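Local coordinates for dihydrodipicolinate synthase (PDB 3E96), which catalyses, as a DapA-family dihydrodipicolinate synthase, the condensation of pyruvate with aspartate semialdehyde, probably towards lysine, at the interface of chains A and B. Numbering follows the deposited sequence. Chains: chain A/B, Dihydrodipicolinate synthase.

Contact 1: the interface of chains A and B. Residues chain A 55, 60, 145, 256; chain B 118-119.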
# COMPACT_ATOMS: atom_id res chain seq x y z
N ASN A 55 2.35 5.71 -10.94
CA ASN A 55 2.36 6.37 -9.64
C ASN A 55 2.28 7.89 -9.76
O ASN A 55 1.69 8.56 -8.92
CB ASN A 55 3.59 5.95 -8.83
CG ASN A 55 3.35 4.69 -8.00
OD1 ASN A 55 4.28 3.95 -7.68
ND2 ASN A 55 2.09 4.45 -7.63
N TYR A 60 -3.44 5.33 -6.97
CA TYR A 60 -4.16 4.97 -5.75
C TYR A 60 -5.22 5.96 -5.26
O TYR A 60 -6.01 5.63 -4.38
CB TYR A 60 -3.15 4.64 -4.65
CG TYR A 60 -2.37 3.37 -4.97
CD1 TYR A 60 -3.02 2.14 -5.08
CD2 TYR A 60 -0.99 3.40 -5.20
CE1 TYR A 60 -2.33 0.98 -5.42
CE2 TYR A 60 -0.29 2.24 -5.54
CZ TYR A 60 -0.96 1.03 -5.65
OH TYR A 60 -0.28 -0.11 -6.02
N LYS A 145 10.08 -2.50 -6.33
CA LYS A 145 10.65 -1.47 -5.47
C LYS A 145 10.85 -1.75 -3.98
O LYS A 145 11.22 -0.84 -3.24
CB LYS A 145 9.81 -0.19 -5.60
CG LYS A 145 8.44 -0.28 -4.96
CD LYS A 145 7.83 1.11 -4.88
CE LYS A 145 6.56 1.13 -4.06
NZ LYS A 145 6.01 2.52 -3.98
N ASN A 256 9.94 12.06 2.21
CA ASN A 256 9.85 10.65 1.84
C ASN A 256 8.97 10.48 0.59
O ASN A 256 8.11 9.61 0.53
CB ASN A 256 9.28 9.83 3.01
CG ASN A 256 9.39 8.33 2.79
OD1 ASN A 256 10.40 7.84 2.28
ND2 ASN A 256 8.36 7.59 3.18
N PRO B 118 1.89 5.76 -2.26
CA PRO B 118 3.33 5.92 -2.01
C PRO B 118 3.71 7.35 -1.63
O PRO B 118 4.75 7.58 -1.02
CB PRO B 118 3.96 5.48 -3.33
CG PRO B 118 2.91 5.83 -4.34
CD PRO B 118 1.64 5.37 -3.65
N TYR B 119 2.86 8.30 -2.01
CA TYR B 119 3.13 9.70 -1.69
C TYR B 119 2.07 10.24 -0.75
O TYR B 119 0.89 10.28 -1.09
CB TYR B 119 3.17 10.55 -2.97
CG TYR B 119 3.86 9.89 -4.15
CD1 TYR B 119 5.09 9.26 -4.00
CD2 TYR B 119 3.27 9.89 -5.41
CE1 TYR B 119 5.72 8.64 -5.08
CE2 TYR B 119 3.88 9.28 -6.49
CZ TYR B 119 5.10 8.65 -6.32
OH TYR B 119 5.69 8.04 -7.40
O HOH W 1 5.21 9.63 1.03

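Contact 2: the interface of chains A and B. Residues chain A 55-56, 257-258, 260-261; chain B 119.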
# COMPACT_ATOMS: atom_id res chain seq x y z
N ASN A 55 2.35 5.71 -10.94
CA ASN A 55 2.36 6.37 -9.64
C ASN A 55 2.28 7.89 -9.76
O ASN A 55 1.69 8.56 -8.92
CB ASN A 55 3.59 5.95 -8.83
CG ASN A 55 3.35 4.69 -8.00
OD1 ASN A 55 4.28 3.95 -7.68
ND2 ASN A 55 2.09 4.45 -7.63
N THR A 56 2.87 8.44 -10.82
CA THR A 56 2.84 9.89 -11.02
C THR A 56 1.41 10.32 -11.36
O THR A 56 1.05 11.48 -11.21
CB THR A 56 3.78 10.31 -12.17
OG1 THR A 56 5.05 9.68 -12.01
CG2 THR A 56 3.99 11.83 -12.16
N GLN A 257 9.23 11.33 -0.41
CA GLN A 257 8.51 11.33 -1.69
C GLN A 257 7.10 11.91 -1.65
O GLN A 257 6.37 11.85 -2.64
CB GLN A 257 8.45 9.92 -2.29
CG GLN A 257 9.79 9.35 -2.76
CD GLN A 257 10.48 10.22 -3.80
OE1 GLN A 257 9.86 10.73 -4.74
NE2 GLN A 257 11.79 10.40 -3.63
N GLY A 258 6.70 12.48 -0.51
CA GLY A 258 5.37 13.05 -0.43
C GLY A 258 5.16 14.17 -1.44
O GLY A 258 4.03 14.40 -1.89
N ASN A 260 6.38 14.22 -4.46
CA ASN A 260 6.56 13.68 -5.80
C ASN A 260 5.65 14.21 -6.91
O ASN A 260 6.14 14.60 -7.97
CB ASN A 260 6.48 12.16 -5.77
CG ASN A 260 6.91 11.53 -7.08
OD1 ASN A 260 6.19 11.61 -8.07
ND2 ASN A 260 8.09 10.93 -7.09
N VAL A 261 4.35 14.23 -6.68
CA VAL A 261 3.44 14.72 -7.71
C VAL A 261 3.04 16.19 -7.53
O VAL A 261 2.96 16.93 -8.50
CB VAL A 261 2.15 13.84 -7.77
CG1 VAL A 261 1.21 14.37 -8.85
CG2 VAL A 261 2.53 12.39 -8.09
N TYR B 119 2.86 8.30 -2.01
CA TYR B 119 3.13 9.70 -1.69
C TYR B 119 2.07 10.24 -0.75
O TYR B 119 0.89 10.28 -1.09
CB TYR B 119 3.17 10.55 -2.97
CG TYR B 119 3.86 9.89 -4.15
CD1 TYR B 119 5.09 9.26 -4.00
CD2 TYR B 119 3.27 9.89 -5.41
CE1 TYR B 119 5.72 8.64 -5.08
CE2 TYR B 119 3.88 9.28 -6.49
CZ TYR B 119 5.10 8.65 -6.32
OH TYR B 119 5.69 8.04 -7.40
O HOH W 2 5.96 9.53 -9.42

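Contact 1: the interface of chains A and B
B:Pro118 presents its pyrrolidine ring to A:Asn55, A:Tyr60 and A:Lys145, each of which meets a different ring carbon. B:Pro118 and B:Tyr119, in the loop ahead of helix 122-136, reach into chain A near its predicted active site, across the two-fold interface of the deposited dimer. The contact is chiefly one of packing, since no N or O of one chain comes within bonding reach of the other. A:Tyr60 approaches at about a right angle, and its ring carbon CD2 lies 3.6 Å from B:Pro118 CD. The amide of A:Asn55 comes against the next carbon, with ND2 3.7 Å from B:Pro118 CG. From a third direction the amino tip of A:Lys145 arrives, NZ standing 3.7 Å from B:Pro118 CB. Its CG sits between the backbone N and the carbonyl carbon (chi1 71°), and the rest of the chain runs out extended, so only the tip touches the proline.

A:Asn55 also packs against B:Tyr119, by its methylene and its backbone. The phenol OH of B:Tyr119 is 3.3 Å from A:Asn55 CB, and ring carbon CE2 is 3.4 Å from the backbone O of A:Asn55. The asparagine amide and the tyrosine ring are turned 71° apart, which rules out a stack. Within chain B, B:Pro118 CG lies 3.9 Å above the plane of the B:Tyr119 ring and over its centre, so the proline backs the tyrosine while it meets chain A.

A polar link runs through solvent. Two backbone carbonyls, neither able to donate, face one another, and water 1 can serve both by giving a hydrogen to each: it lies 2.9 Å from A:Asn256 O and 2.9 Å from B:Pro118 O.

Contact 2: the interface of chains A and B
A:Asn260 lies flat over the phenol ring of B:Tyr119, its amide plane only 3° from that of the ring. The methylene CB covers the ring centre as a CH-pi contact, 3.6 Å from the centroid, and the amide carbon CG lies 3.5 Å from B:Tyr119 CZ. With CG anti to the backbone N (chi1 -169°), the amide extends over the hydroxyl end of the ring. On the same side of the ring as A:Asn260 but out at its rim, A:Val261 meets it at about a right angle, CG2 3.7 Å from B:Tyr119 CD2; at the opposite rim the backbone O of A:Gln257 comes 3.2 Å from B:Tyr119 CD1.

The hydroxyl is tied to chain A by water 2, which sits 2.5 Å from B:Tyr119 OH and equally near A:Asn260 OD1, both short separations. The same water reaches A:Thr56 OG1 at 2.7 Å, joining the phenol to the predicted pyruvate-binding threonine.

Behind this shell, A:Asn260 ND2 donates an almost straight hydrogen bond to the side-chain OE1 of A:Gln257 (3.0 Å, 174° at H). The acceptor lies in the asparagine's amide plane; with ND2 spent on it, OD1 is left pointing at water 2, which should hold the stacked amide in this flip.

A:Gln257 to A:Val261 belong to the loop between helices 235-252 and 262-270, A:Asn55 and A:Thr56 to the 3-10 helix 55-57, and B:Tyr119 to the loop ahead of helix 122-136.

Contact 1 and contact 2 are parts of one two-fold interface, their C-alpha centres about 5 Å apart, and they share A:Asn55 and B:Tyr119. The tyrosine ring is sandwiched: its own chain's proline in contact 1 lies on one face, the partner's asparagine in contact 2 on the other. The centres lie about 8 Å and 10 Å from A:Tyr143, a predicted catalytic residue. The loop of each subunit that carries Pro118 and Tyr119 thus borders its neighbour's active-site region, suggesting that pairing of these family barrels may help shape both sites; the exchanged chains repeat the arrangement.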